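Side-chain contacts in phosphohistidine phosphatase SixA (Escherichia coli, PDB 1UJC), which removes the phosphoryl group from phosphohistidine in the HPt domain of the sensor ArcB, acting within the multistep His-Asp phosphorelay: residues P52-R55 with A56-T59; P126-T129 with T130-A134; T24-G27 with C28-R32; M34-W37 with L38-Q41; S89-L92 with Q93-N97. One frame throughout, in Å; residues are numbered along the deposited sequence.

Contact 1: residues P52-R55 with A56-T59; sequences PFLR and AEQT. With WO4 (tungstate(VI)ion), chain C.
Glu57 lays its side chain back over the first turn of helix 54-66, where OE1 lies 3.5 Å from Leu54 CD2 and the two chains run askew to each other. This is a helix N-terminus with Phe53 at the N-cap position, in the beta-alpha-beta unit made by strand 47-50, helix 54-66 and strand 74-75 of the histidine phosphatase fold. Phe53 O takes two backbone donors: Glu57 N at 3.2 Å, nearly straight at 167° and in the carbonyl plane, and Ala56 N from well above that plane, through a more bent bond.

Arg55 carries the first turn into the tungstate pocket. Its CG sits between the backbone N and the carbonyl carbon (chi1 52°), and from there the chain runs extended to NE, so that the guanidinium meets the anion edge-on. NE donates to tungstate O2 at 2.6 Å and NH2 donates to the same oxygen at 2.9 Å; a single oxygen lying in the guanidinium plane is thus held by two N-H groups. NH2 also forms a salt bridge with Asp18, which helps to fix the rotation of the group, while Arg7, His108 and Leu109 add further bonds to the tungstate. One turn on, the buried Thr59 bonds back to its own helix: OG1 donates to Arg55 O at 2.8 Å, almost in line with the carbonyl bond.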
loop_
_atom_site.group_PDB
_atom_site.type_symbol
_atom_site.label_atom_id
_atom_site.label_comp_id
_atom_site.label_asym_id
_atom_site.label_seq_id
_atom_site.Cartn_x
_atom_site.Cartn_y
_atom_site.Cartn_z
ATOM N N PRO A 52 -1.632 5.391 -9.955
ATOM C CA PRO A 52 -1.837 6.670 -10.647
ATOM C C PRO A 52 -3.203 7.294 -10.347
ATOM O O PRO A 52 -3.429 8.467 -10.632
ATOM C CB PRO A 52 -1.715 6.291 -12.124
ATOM C CG PRO A 52 -0.861 5.063 -12.102
ATOM C CD PRO A 52 -1.424 4.307 -10.927
ATOM N N PHE A 53 -4.112 6.502 -9.782
ATOM C CA PHE A 53 -5.451 6.994 -9.469
ATOM C C PHE A 53 -5.474 7.954 -8.285
ATOM O O PHE A 53 -4.832 7.718 -7.257
ATOM C CB PHE A 53 -6.403 5.822 -9.213
ATOM C CG PHE A 53 -6.750 5.034 -10.452
ATOM C CD1 PHE A 53 -6.207 5.372 -11.693
ATOM C CD2 PHE A 53 -7.613 3.947 -10.378
ATOM C CE1 PHE A 53 -6.518 4.636 -12.837
ATOM C CE2 PHE A 53 -7.929 3.208 -11.516
ATOM C CZ PHE A 53 -7.382 3.550 -12.744
ATOM N N LEU A 54 -6.236 9.032 -8.443
ATOM C CA LEU A 54 -6.343 10.072 -7.430
ATOM C C LEU A 54 -6.548 9.599 -5.996
ATOM O O LEU A 54 -5.931 10.141 -5.077
ATOM C CB LEU A 54 -7.448 11.071 -7.809
ATOM C CG LEU A 54 -7.138 11.987 -9.002
ATOM C CD1 LEU A 54 -8.210 13.051 -9.143
ATOM C CD2 LEU A 54 -5.793 12.647 -8.793
ATOM N N ARG A 55 -7.396 8.597 -5.786
ATOM C CA ARG A 55 -7.626 8.122 -4.426
ATOM C C ARG A 55 -6.373 7.519 -3.795
ATOM O O ARG A 55 -6.181 7.605 -2.581
ATOM C CB ARG A 55 -8.797 7.130 -4.384
ATOM C CG ARG A 55 -8.742 5.970 -5.361
ATOM C CD ARG A 55 -10.091 5.264 -5.350
ATOM N NE ARG A 55 -10.173 4.067 -6.187
ATOM C CZ ARG A 55 -10.338 4.061 -7.510
ATOM N NH1 ARG A 55 -10.437 5.197 -8.188
ATOM N NH2 ARG A 55 -10.439 2.905 -8.152
ATOM N N ALA A 56 -5.511 6.926 -4.613
ATOM C CA ALA A 56 -4.281 6.338 -4.096
ATOM C C ALA A 56 -3.298 7.456 -3.736
ATOM O O ALA A 56 -2.758 7.498 -2.631
ATOM C CB ALA A 56 -3.666 5.401 -5.134
ATOM N N GLU A 57 -3.086 8.372 -4.675
ATOM C CA GLU A 57 -2.176 9.486 -4.463
ATOM C C GLU A 57 -2.594 10.347 -3.266
ATOM O O GLU A 57 -1.748 10.796 -2.498
ATOM C CB GLU A 57 -2.098 10.338 -5.739
ATOM C CG GLU A 57 -1.676 9.541 -6.970
ATOM C CD GLU A 57 -1.681 10.360 -8.254
ATOM O OE1 GLU A 57 -2.569 11.228 -8.407
ATOM O OE2 GLU A 57 -0.811 10.118 -9.118
ATOM N N GLN A 58 -3.895 10.567 -3.099
ATOM C CA GLN A 58 -4.374 11.378 -1.989
ATOM C C GLN A 58 -4.147 10.649 -0.667
ATOM O O GLN A 58 -3.837 11.269 0.347
ATOM C CB GLN A 58 -5.857 11.696 -2.153
ATOM C CG GLN A 58 -6.267 12.951 -1.410
ATOM C CD GLN A 58 -7.754 13.211 -1.468
ATOM O OE1 GLN A 58 -8.439 12.777 -2.393
ATOM N NE2 GLN A 58 -8.260 13.943 -0.485
ATOM N N THR A 59 -4.314 9.331 -0.679
ATOM C CA THR A 59 -4.080 8.546 0.524
ATOM C C THR A 59 -2.613 8.746 0.901
ATOM O O THR A 59 -2.274 8.910 2.075
ATOM C CB THR A 59 -4.347 7.054 0.272
ATOM O OG1 THR A 59 -5.748 6.851 0.045
ATOM C CG2 THR A 59 -3.902 6.226 1.465
HETATM W W WO4 C . -11.043 0.568 -4.431
HETATM O O1 WO4 C . -9.961 -0.405 -3.492
HETATM O O2 WO4 C . -10.146 1.510 -5.577
HETATM O O3 WO4 C . -12.078 1.510 -3.417
HETATM O O4 WO4 C . -12.069 -0.482 -5.348
#

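Contact 2: residues P126-T129 with T130-A134; sequences PMFT and TSAIA
Thr130 is the second residue of a type II beta turn from Thr129 to Ala132, in which the carbonyl of Thr129 bonds across to Ala132 and the chain passes from the loop into strand 133-138. The Thr130 side chain comes within about 5 Å of the bound tungstate. Ser131 takes the positive phi expected at the third position of such a turn, and its buried OG is hydrogen-bonded to Ser31 OG of helix 25-40. Backbone bonds from Ser131 and Ala132 to Arg7, a tungstate ligand, place the turn beside the pocket.

Ala132 closes the turn. Its N donates to Thr129 O at 3.0 Å, coming from above the carbonyl plane, and its methyl CB packs 3.5 Å from Thr129 OG1. The carbonyl O of Ala132 then lies in the plane of the Phe128 ring, 3.8 Å from CD1 at the ring edge. Past Ile133, whose side chain faces helix 25-40 instead, Ala134 returns to the ring: its CB is 3.3 Å from Phe128 CZ, meeting it at an oblique angle. Val112 and Val116 of helix 111-119 also touch Phe128.

Apart from one backbone hydrogen bond, the contact rests on packing: the buried ring meets two alanine methyls, and at its edge a carbonyl oxygen faces the weakly positive rim hydrogens.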
loop_
_atom_site.group_PDB
_atom_site.type_symbol
_atom_site.label_atom_id
_atom_site.label_comp_id
_atom_site.label_asym_id
_atom_site.label_seq_id
_atom_site.Cartn_x
_atom_site.Cartn_y
_atom_site.Cartn_z
ATOM N N PRO A 126 -5.844 -12.005 1.114
ATOM C CA PRO A 126 -6.554 -11.557 2.320
ATOM C C PRO A 126 -7.538 -10.420 2.031
ATOM O O PRO A 126 -7.471 -9.782 0.978
ATOM C CB PRO A 126 -5.420 -11.137 3.255
ATOM C CG PRO A 126 -4.361 -10.646 2.303
ATOM C CD PRO A 126 -4.410 -11.665 1.178
ATOM N N MET A 127 -8.451 -10.185 2.972
ATOM C CA MET A 127 -9.460 -9.130 2.861
ATOM C C MET A 127 -8.899 -7.784 3.355
ATOM O O MET A 127 -8.383 -7.687 4.472
ATOM C CB MET A 127 -10.690 -9.512 3.693
ATOM C CG MET A 127 -11.747 -8.420 3.811
ATOM S SD MET A 127 -12.782 -8.255 2.347
ATOM C CE MET A 127 -14.029 -9.577 2.643
ATOM N N PHE A 128 -9.024 -6.752 2.523
ATOM C CA PHE A 128 -8.524 -5.410 2.821
ATOM C C PHE A 128 -9.622 -4.353 3.005
ATOM O O PHE A 128 -10.363 -4.066 2.071
ATOM C CB PHE A 128 -7.627 -4.924 1.674
ATOM C CG PHE A 128 -6.181 -5.318 1.800
ATOM C CD1 PHE A 128 -5.288 -4.512 2.502
ATOM C CD2 PHE A 128 -5.702 -6.463 1.176
ATOM C CE1 PHE A 128 -3.936 -4.842 2.572
ATOM C CE2 PHE A 128 -4.351 -6.801 1.242
ATOM C CZ PHE A 128 -3.470 -5.990 1.939
ATOM N N THR A 129 -9.728 -3.771 4.195
ATOM C CA THR A 129 -10.710 -2.706 4.401
ATOM C C THR A 129 -9.945 -1.446 3.983
ATOM O O THR A 129 -8.716 -1.482 3.893
ATOM C CB THR A 129 -11.127 -2.587 5.874
ATOM O OG1 THR A 129 -10.025 -2.099 6.648
ATOM C CG2 THR A 129 -11.554 -3.951 6.415
ATOM N N THR A 130 -10.637 -0.341 3.719
ATOM C CA THR A 130 -9.928 0.868 3.300
ATOM C C THR A 130 -8.881 1.314 4.328
ATOM O O THR A 130 -9.115 1.256 5.533
ATOM C CB THR A 130 -10.905 2.041 3.010
ATOM O OG1 THR A 130 -11.780 2.232 4.128
ATOM C CG2 THR A 130 -11.730 1.754 1.763
ATOM N N SER A 131 -7.724 1.745 3.829
ATOM C CA SER A 131 -6.610 2.199 4.664
ATOM C C SER A 131 -5.898 1.074 5.415
ATOM O O SER A 131 -4.914 1.322 6.105
ATOM C CB SER A 131 -7.079 3.255 5.672
ATOM O OG SER A 131 -7.452 4.463 5.031
ATOM N N ALA A 132 -6.391 -0.155 5.282
ATOM C CA ALA A 132 -5.777 -1.301 5.954
ATOM C C ALA A 132 -4.381 -1.556 5.389
ATOM O O ALA A 132 -4.126 -1.299 4.216
ATOM C CB ALA A 132 -6.646 -2.543 5.779
ATOM N N ILE A 133 -3.485 -2.075 6.220
ATOM C CA ILE A 133 -2.120 -2.333 5.784
ATOM C C ILE A 133 -1.649 -3.757 6.053
ATOM O O ILE A 133 -1.826 -4.290 7.147
ATOM C CB ILE A 133 -1.127 -1.371 6.470
ATOM C CG1 ILE A 133 -1.413 0.069 6.041
ATOM C CG2 ILE A 133 0.306 -1.746 6.110
ATOM C CD1 ILE A 133 -0.548 1.093 6.748
ATOM N N ALA A 134 -1.037 -4.361 5.042
ATOM C CA ALA A 134 -0.511 -5.710 5.174
ATOM C C ALA A 134 1.007 -5.621 5.206
ATOM O O ALA A 134 1.611 -4.892 4.416
ATOM C CB ALA A 134 -0.961 -6.567 4.007
#

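Contact 3: residues T24-G27 with C28-R32; sequences TTNG and CDESR
Ser31 reaches back one turn to Gly27, and on this buried side the start of helix 25-40 is tightly knit. Gly27 O accepts twice from Ser31, from OG at 2.9 Å and from the backbone N at 3.1 Å, the second donor standing above the carbonyl plane. The motif is a helix N-terminus: Thr24 at the N-cap position takes a capping bond, its OG1 accepting from Gly27 N at 2.8 Å. That hydroxyl is also bonded to Asp10, which ties the cap to a neighbouring loop. Cys28 N continues the pattern by donating to Thr24 O, and the cysteine side chain meets Gln58 and Glu62 of helix 54-66.

The other side is looser and turned to solvent. Thr25 and Asp29 lie alongside each other and point the same way, with the methyl CG2 of Thr25 3.4 Å from OD2 of the carboxylate. Asp29 OD2 also comes within 2.8 Å of Thr25 O, a pair of acceptors that makes no hydrogen bond. The amide of Asn26 passes obliquely across the Glu30 chain, where OD1 lies 3.5 Å from Glu30 CG and the amide and carboxylate planes are turned 50° apart. Asn26 CG points opposite its own backbone N (chi1 170°), a choice that swings the amide over the next turn. The carboxylate of Glu30 finds its strong partner in Lys156, through a salt bridge from OE2. A water bridges Asn26 and Asp29, donating to Asn26 OD1 at 3.2 Å and to Asp29 OD2 at 2.8 Å.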
loop_
_atom_site.group_PDB
_atom_site.type_symbol
_atom_site.label_atom_id
_atom_site.label_comp_id
_atom_site.label_asym_id
_atom_site.label_seq_id
_atom_site.Cartn_x
_atom_site.Cartn_y
_atom_site.Cartn_z
ATOM N N THR A 24 -12.633 10.673 0.755
ATOM C CA THR A 24 -13.652 11.315 1.582
ATOM C C THR A 24 -12.947 11.810 2.845
ATOM O O THR A 24 -11.802 11.442 3.116
ATOM C CB THR A 24 -14.739 10.330 2.036
ATOM O OG1 THR A 24 -14.164 9.395 2.959
ATOM C CG2 THR A 24 -15.326 9.576 0.844
ATOM N N THR A 25 -13.641 12.637 3.618
ATOM C CA THR A 25 -13.099 13.160 4.861
ATOM C C THR A 25 -12.691 12.003 5.767
ATOM O O THR A 25 -11.604 12.012 6.343
ATOM C CB THR A 25 -14.148 14.029 5.573
ATOM O OG1 THR A 25 -14.405 15.192 4.776
ATOM C CG2 THR A 25 -13.664 14.449 6.943
ATOM N N ASN A 26 -13.567 11.011 5.885
ATOM C CA ASN A 26 -13.303 9.833 6.710
ATOM C C ASN A 26 -12.103 9.087 6.137
ATOM O O ASN A 26 -11.230 8.642 6.880
ATOM C CB ASN A 26 -14.536 8.919 6.737
ATOM C CG ASN A 26 -14.258 7.569 7.382
ATOM O OD1 ASN A 26 -14.019 7.472 8.592
ATOM N ND2 ASN A 26 -14.283 6.517 6.569
ATOM N N GLY A 27 -12.066 8.961 4.813
ATOM C CA GLY A 27 -10.959 8.282 4.163
ATOM C C GLY A 27 -9.647 8.956 4.512
ATOM O O GLY A 27 -8.621 8.292 4.669
ATOM N N CYS A 28 -9.678 10.281 4.619
ATOM C CA CYS A 28 -8.495 11.046 4.984
ATOM C C CYS A 28 -8.189 10.776 6.452
ATOM O O CYS A 28 -7.057 10.448 6.811
ATOM C CB CYS A 28 -8.732 12.550 4.784
ATOM S SG CYS A 28 -8.739 13.106 3.060
ATOM N N ASP A 29 -9.210 10.904 7.294
ATOM C CA ASP A 29 -9.045 10.684 8.725
ATOM C C ASP A 29 -8.433 9.323 9.033
ATOM O O ASP A 29 -7.447 9.232 9.766
ATOM C CB ASP A 29 -10.386 10.806 9.453
ATOM C CG ASP A 29 -11.028 12.176 9.285
ATOM O OD1 ASP A 29 -10.314 13.198 9.357
ATOM O OD2 ASP A 29 -12.261 12.225 9.098
ATOM N N GLU A 30 -9.012 8.266 8.469
ATOM C CA GLU A 30 -8.509 6.921 8.714
ATOM C C GLU A 30 -7.125 6.696 8.135
ATOM O O GLU A 30 -6.333 5.936 8.694
ATOM C CB GLU A 30 -9.464 5.876 8.148
ATOM C CG GLU A 30 -10.855 5.952 8.720
ATOM C CD GLU A 30 -11.666 4.728 8.384
ATOM O OE1 GLU A 30 -11.624 4.296 7.211
ATOM O OE2 GLU A 30 -12.347 4.203 9.291
ATOM N N SER A 31 -6.828 7.341 7.014
ATOM C CA SER A 31 -5.512 7.177 6.421
ATOM C C SER A 31 -4.453 7.790 7.332
ATOM O O SER A 31 -3.350 7.256 7.454
ATOM C CB SER A 31 -5.467 7.806 5.028
ATOM O OG SER A 31 -6.076 6.941 4.082
ATOM N N ARG A 32 -4.793 8.908 7.975
ATOM C CA ARG A 32 -3.870 9.565 8.896
ATOM C C ARG A 32 -3.734 8.702 10.146
ATOM O O ARG A 32 -2.665 8.625 10.754
ATOM C CB ARG A 32 -4.377 10.962 9.289
ATOM C CG ARG A 32 -4.029 12.076 8.302
ATOM C CD ARG A 32 -4.105 13.455 8.976
ATOM N NE ARG A 32 -3.376 14.477 8.222
ATOM C CZ ARG A 32 -3.915 15.252 7.285
ATOM N NH1 ARG A 32 -5.197 15.136 6.983
ATOM N NH2 ARG A 32 -3.169 16.137 6.636
HETATM O O HOH W 1 -13.485 10.035 10.381
#

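Contact 4: residues M34-W37 with L38-Q41; sequences MANW and LKGQ
The last turns of helix 25-40 bring Gln41 over the indole face of Trp37, one turn earlier in the chain, and the indole serves as a platform for the glutamine chain. Gln41 CG makes a CH-pi contact over the six-membered ring, 3.8 Å from its centroid and only 12° off the ring normal. The amide follows the ring: its plane is tilted 9° from that of the indole and stacks on it, with CD 3.7 Å from Trp37 CZ2. A bend at chi2 of Gln41 (-70°) folds the chain down flat instead of letting it stretch into solvent. A water bridges the pair, donating to Trp37 O at 2.7 Å and accepting from Gln41 NE2. The Trp37 carbonyl also takes a weak bond from Gln41 N, which is bonded to Leu38 O as well.

This helix packs against the sheet of the histidine phosphatase fold through Met34, Leu38 and Trp37. Leu38 CD2 meets the indole at Trp37 CZ3, 3.7 Å away, the two side chains passing at a slant, while the buried leucine is also in touch with Ile133 of strand 133-138. Met34 packs on Met150 and Ile133, and Ala35 on Val63 and Cys66 of helix 54-66. The indole meets Trp148 of strand 144-150 with the ring planes about perpendicular. Ordinary helical bonds accompany this packing, among them Leu38 N to Met34 O at 3.0 Å and Lys39 N to Ala35 O, while the Lys39 side chain stretches away, fully extended, with its CB 3.3 Å from Asn36 O.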
loop_
_atom_site.group_PDB
_atom_site.type_symbol
_atom_site.label_atom_id
_atom_site.label_comp_id
_atom_site.label_asym_id
_atom_site.label_seq_id
_atom_site.Cartn_x
_atom_site.Cartn_y
_atom_site.Cartn_z
ATOM N N MET A 34 -3.901 5.388 10.354
ATOM C CA MET A 34 -2.990 4.285 10.057
ATOM C C MET A 34 -1.549 4.784 9.936
ATOM O O MET A 34 -0.607 4.095 10.334
ATOM C CB MET A 34 -3.400 3.595 8.757
ATOM C CG MET A 34 -4.726 2.847 8.827
ATOM S SD MET A 34 -4.689 1.454 9.978
ATOM C CE MET A 34 -3.486 0.420 9.196
ATOM N N ALA A 35 -1.385 5.980 9.382
ATOM C CA ALA A 35 -0.062 6.572 9.219
ATOM C C ALA A 35 0.593 6.773 10.581
ATOM O O ALA A 35 1.753 6.417 10.783
ATOM C CB ALA A 35 -0.172 7.905 8.492
ATOM N N ASN A 36 -0.160 7.340 11.519
ATOM C CA ASN A 36 0.362 7.572 12.856
ATOM C C ASN A 36 0.663 6.258 13.561
ATOM O O ASN A 36 1.631 6.156 14.309
ATOM C CB ASN A 36 -0.621 8.408 13.685
ATOM C CG ASN A 36 -0.668 9.865 13.238
ATOM O OD1 ASN A 36 0.374 10.494 13.016
ATOM N ND2 ASN A 36 -1.873 10.410 13.116
ATOM N N TRP A 37 -0.163 5.246 13.319
ATOM C CA TRP A 37 0.064 3.949 13.941
ATOM C C TRP A 37 1.421 3.416 13.477
ATOM O O TRP A 37 2.222 2.941 14.285
ATOM C CB TRP A 37 -1.045 2.965 13.562
ATOM C CG TRP A 37 -0.833 1.621 14.159
ATOM C CD1 TRP A 37 -1.017 1.263 15.465
ATOM C CD2 TRP A 37 -0.314 0.465 13.494
ATOM N NE1 TRP A 37 -0.638 -0.048 15.656
ATOM C CE2 TRP A 37 -0.203 -0.560 14.463
ATOM C CE3 TRP A 37 0.073 0.196 12.173
ATOM C CZ2 TRP A 37 0.279 -1.833 14.152
ATOM C CZ3 TRP A 37 0.552 -1.068 11.865
ATOM C CH2 TRP A 37 0.651 -2.067 12.852
ATOM N N LEU A 38 1.676 3.501 12.176
ATOM C CA LEU A 38 2.945 3.043 11.620
ATOM C C LEU A 38 4.093 3.828 12.233
ATOM O O LEU A 38 5.138 3.266 12.541
ATOM C CB LEU A 38 2.967 3.218 10.104
ATOM C CG LEU A 38 2.197 2.195 9.271
ATOM C CD1 LEU A 38 2.338 2.549 7.799
ATOM C CD2 LEU A 38 2.740 0.790 9.534
ATOM N N LYS A 39 3.888 5.130 12.407
ATOM C CA LYS A 39 4.898 5.997 12.996
ATOM C C LYS A 39 5.201 5.506 14.406
ATOM O O LYS A 39 6.353 5.485 14.838
ATOM C CB LYS A 39 4.383 7.437 13.031
ATOM C CG LYS A 39 5.261 8.420 13.788
ATOM C CD LYS A 39 4.623 9.806 13.773
ATOM C CE LYS A 39 5.434 10.809 14.562
ATOM N NZ LYS A 39 4.792 12.155 14.532
ATOM N N GLY A 40 4.155 5.102 15.119
ATOM C CA GLY A 40 4.334 4.600 16.466
ATOM C C GLY A 40 5.028 3.251 16.474
ATOM O O GLY A 40 5.566 2.830 17.495
ATOM N N GLN A 41 5.026 2.569 15.334
ATOM C CA GLN A 41 5.661 1.259 15.235
ATOM C C GLN A 41 7.131 1.364 14.862
ATOM O O GLN A 41 7.789 0.357 14.612
ATOM C CB GLN A 41 4.925 0.398 14.211
ATOM C CG GLN A 41 3.521 -0.009 14.649
ATOM C CD GLN A 41 3.531 -1.002 15.793
ATOM O OE1 GLN A 41 4.062 -2.106 15.664
ATOM N NE2 GLN A 41 2.940 -0.618 16.918
HETATM O O HOH W 2 1.849 2.280 16.916
#

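Contact 5: residues S89-L92 with Q93-N97; sequences SAYL and QALTN
Tyr91 and Leu95, one turn apart on helix 85-98, meet through ring and methyl: Leu95 CD1 lies 3.9 Å from Tyr91 CE2, and the side chains run at an angle to each other. Tyr91 CG lies opposite the backbone N (chi1 -166°), while Leu95 CG lies opposite its own carbonyl carbon, and the two torsions bring ring and leucine together. Alongside them Leu95 N donates to Tyr91 O at 3.1 Å in a nearly straight bond of 170°.

A second contact of the same spacing is polar. Leu92 O is gripped by two donors of Thr96, OG1 and N, each at 2.9 Å, and they come from opposite faces of the carbonyl plane. The buried threonine hydroxyl is thereby satisfied within its own helix. Asn97 repeats the scheme inside the later turn: its ND2 donates to Gln93 O at 2.9 Å, and its backbone N reaches that oxygen from the other face.

Farther out, the polar ends are set by other parts of the chain. Tyr91 OH is hydrogen-bonded to Glu74, and both Gln93 NE2 and Asn97 ND2 bond the carbonyl oxygen of Glu140. The helix packs on the sheet and on helix 111-119: Tyr91 touches Leu49 of strand 47-50, Leu92 and Thr96 touch Leu138 of strand 133-138, and Leu92 also rests on Leu119 of helix 111-119.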
loop_
_atom_site.group_PDB
_atom_site.type_symbol
_atom_site.label_atom_id
_atom_site.label_comp_id
_atom_site.label_asym_id
_atom_site.label_seq_id
_atom_site.Cartn_x
_atom_site.Cartn_y
_atom_site.Cartn_z
ATOM N N SER A 89 5.225 -7.633 -8.442
ATOM C CA SER A 89 6.070 -8.582 -7.726
ATOM C C SER A 89 7.532 -8.461 -8.167
ATOM O O SER A 89 8.445 -8.420 -7.336
ATOM C CB SER A 89 5.565 -10.002 -7.991
ATOM O OG SER A 89 6.511 -10.969 -7.588
ATOM N N ALA A 90 7.744 -8.404 -9.479
ATOM C CA ALA A 90 9.089 -8.289 -10.035
ATOM C C ALA A 90 9.738 -6.946 -9.690
ATOM O O ALA A 90 10.945 -6.871 -9.458
ATOM C CB ALA A 90 9.042 -8.471 -11.549
ATOM N N TYR A 91 8.936 -5.887 -9.665
ATOM C CA TYR A 91 9.442 -4.558 -9.342
ATOM C C TYR A 91 9.951 -4.608 -7.894
ATOM O O TYR A 91 11.038 -4.116 -7.585
ATOM C CB TYR A 91 8.313 -3.525 -9.483
ATOM C CG TYR A 91 8.747 -2.068 -9.498
ATOM C CD1 TYR A 91 8.806 -1.351 -10.695
ATOM C CD2 TYR A 91 9.051 -1.392 -8.314
ATOM C CE1 TYR A 91 9.148 0.002 -10.711
ATOM C CE2 TYR A 91 9.395 -0.039 -8.321
ATOM C CZ TYR A 91 9.439 0.651 -9.523
ATOM O OH TYR A 91 9.772 1.990 -9.539
ATOM N N LEU A 92 9.164 -5.222 -7.015
ATOM C CA LEU A 92 9.539 -5.338 -5.611
ATOM C C LEU A 92 10.792 -6.191 -5.419
ATOM O O LEU A 92 11.644 -5.868 -4.591
ATOM C CB LEU A 92 8.372 -5.907 -4.793
ATOM C CG LEU A 92 7.308 -4.882 -4.387
ATOM C CD1 LEU A 92 6.046 -5.581 -3.889
ATOM C CD2 LEU A 92 7.880 -3.973 -3.311
ATOM N N GLN A 93 10.909 -7.271 -6.190
ATOM C CA GLN A 93 12.078 -8.140 -6.091
ATOM C C GLN A 93 13.311 -7.350 -6.528
ATOM O O GLN A 93 14.389 -7.495 -5.950
ATOM C CB GLN A 93 11.898 -9.399 -6.959
ATOM C CG GLN A 93 13.152 -10.276 -7.065
ATOM C CD GLN A 93 12.879 -11.672 -7.613
ATOM O OE1 GLN A 93 12.028 -11.859 -8.488
ATOM N NE2 GLN A 93 13.617 -12.658 -7.108
ATOM N N ALA A 94 13.140 -6.504 -7.543
ATOM C CA ALA A 94 14.232 -5.672 -8.034
ATOM C C ALA A 94 14.739 -4.801 -6.889
ATOM O O ALA A 94 15.919 -4.839 -6.546
ATOM C CB ALA A 94 13.757 -4.795 -9.178
ATOM N N LEU A 95 13.844 -4.022 -6.292
ATOM C CA LEU A 95 14.229 -3.153 -5.190
ATOM C C LEU A 95 14.877 -3.948 -4.058
ATOM O O LEU A 95 15.818 -3.474 -3.422
ATOM C CB LEU A 95 13.013 -2.385 -4.663
ATOM C CG LEU A 95 12.306 -1.440 -5.645
ATOM C CD1 LEU A 95 11.211 -0.665 -4.910
ATOM C CD2 LEU A 95 13.310 -0.484 -6.252
ATOM N N THR A 96 14.376 -5.153 -3.807
ATOM C CA THR A 96 14.925 -5.999 -2.752
ATOM C C THR A 96 16.397 -6.292 -3.021
ATOM O O THR A 96 17.229 -6.191 -2.123
ATOM C CB THR A 96 14.150 -7.338 -2.633
ATOM O OG1 THR A 96 12.814 -7.078 -2.190
ATOM C CG2 THR A 96 14.829 -8.270 -1.636
ATOM N N ASN A 97 16.715 -6.643 -4.262
ATOM C CA ASN A 97 18.090 -6.944 -4.643
ATOM C C ASN A 97 18.940 -5.678 -4.729
ATOM O O ASN A 97 20.167 -5.743 -4.711
ATOM C CB ASN A 97 18.112 -7.685 -5.982
ATOM C CG ASN A 97 17.769 -9.151 -5.836
ATOM O OD1 ASN A 97 18.606 -9.960 -5.431
ATOM N ND2 ASN A 97 16.527 -9.500 -6.146
#

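How the contacts relate
From the N terminus, contact 3 opens helix 25-40 and contact 4 ends it; contact 1 then starts helix 54-66, contact 5 lies on helix 85-98, and contact 2 turns the chain into strand 133-138. All are local and follow in series, so none nests in or crosses another, and none closes a long loop. Contact 3 touches contact 1 where Ser31 meets Thr59, and it meets contact 2 through their serines, tying helix 25-40 to the approach to strand 133-138. Contact 2 also touches contact 4, through Ile133 on Leu38. Contact 5 stands apart, about 30 Å from contact 3 between centres.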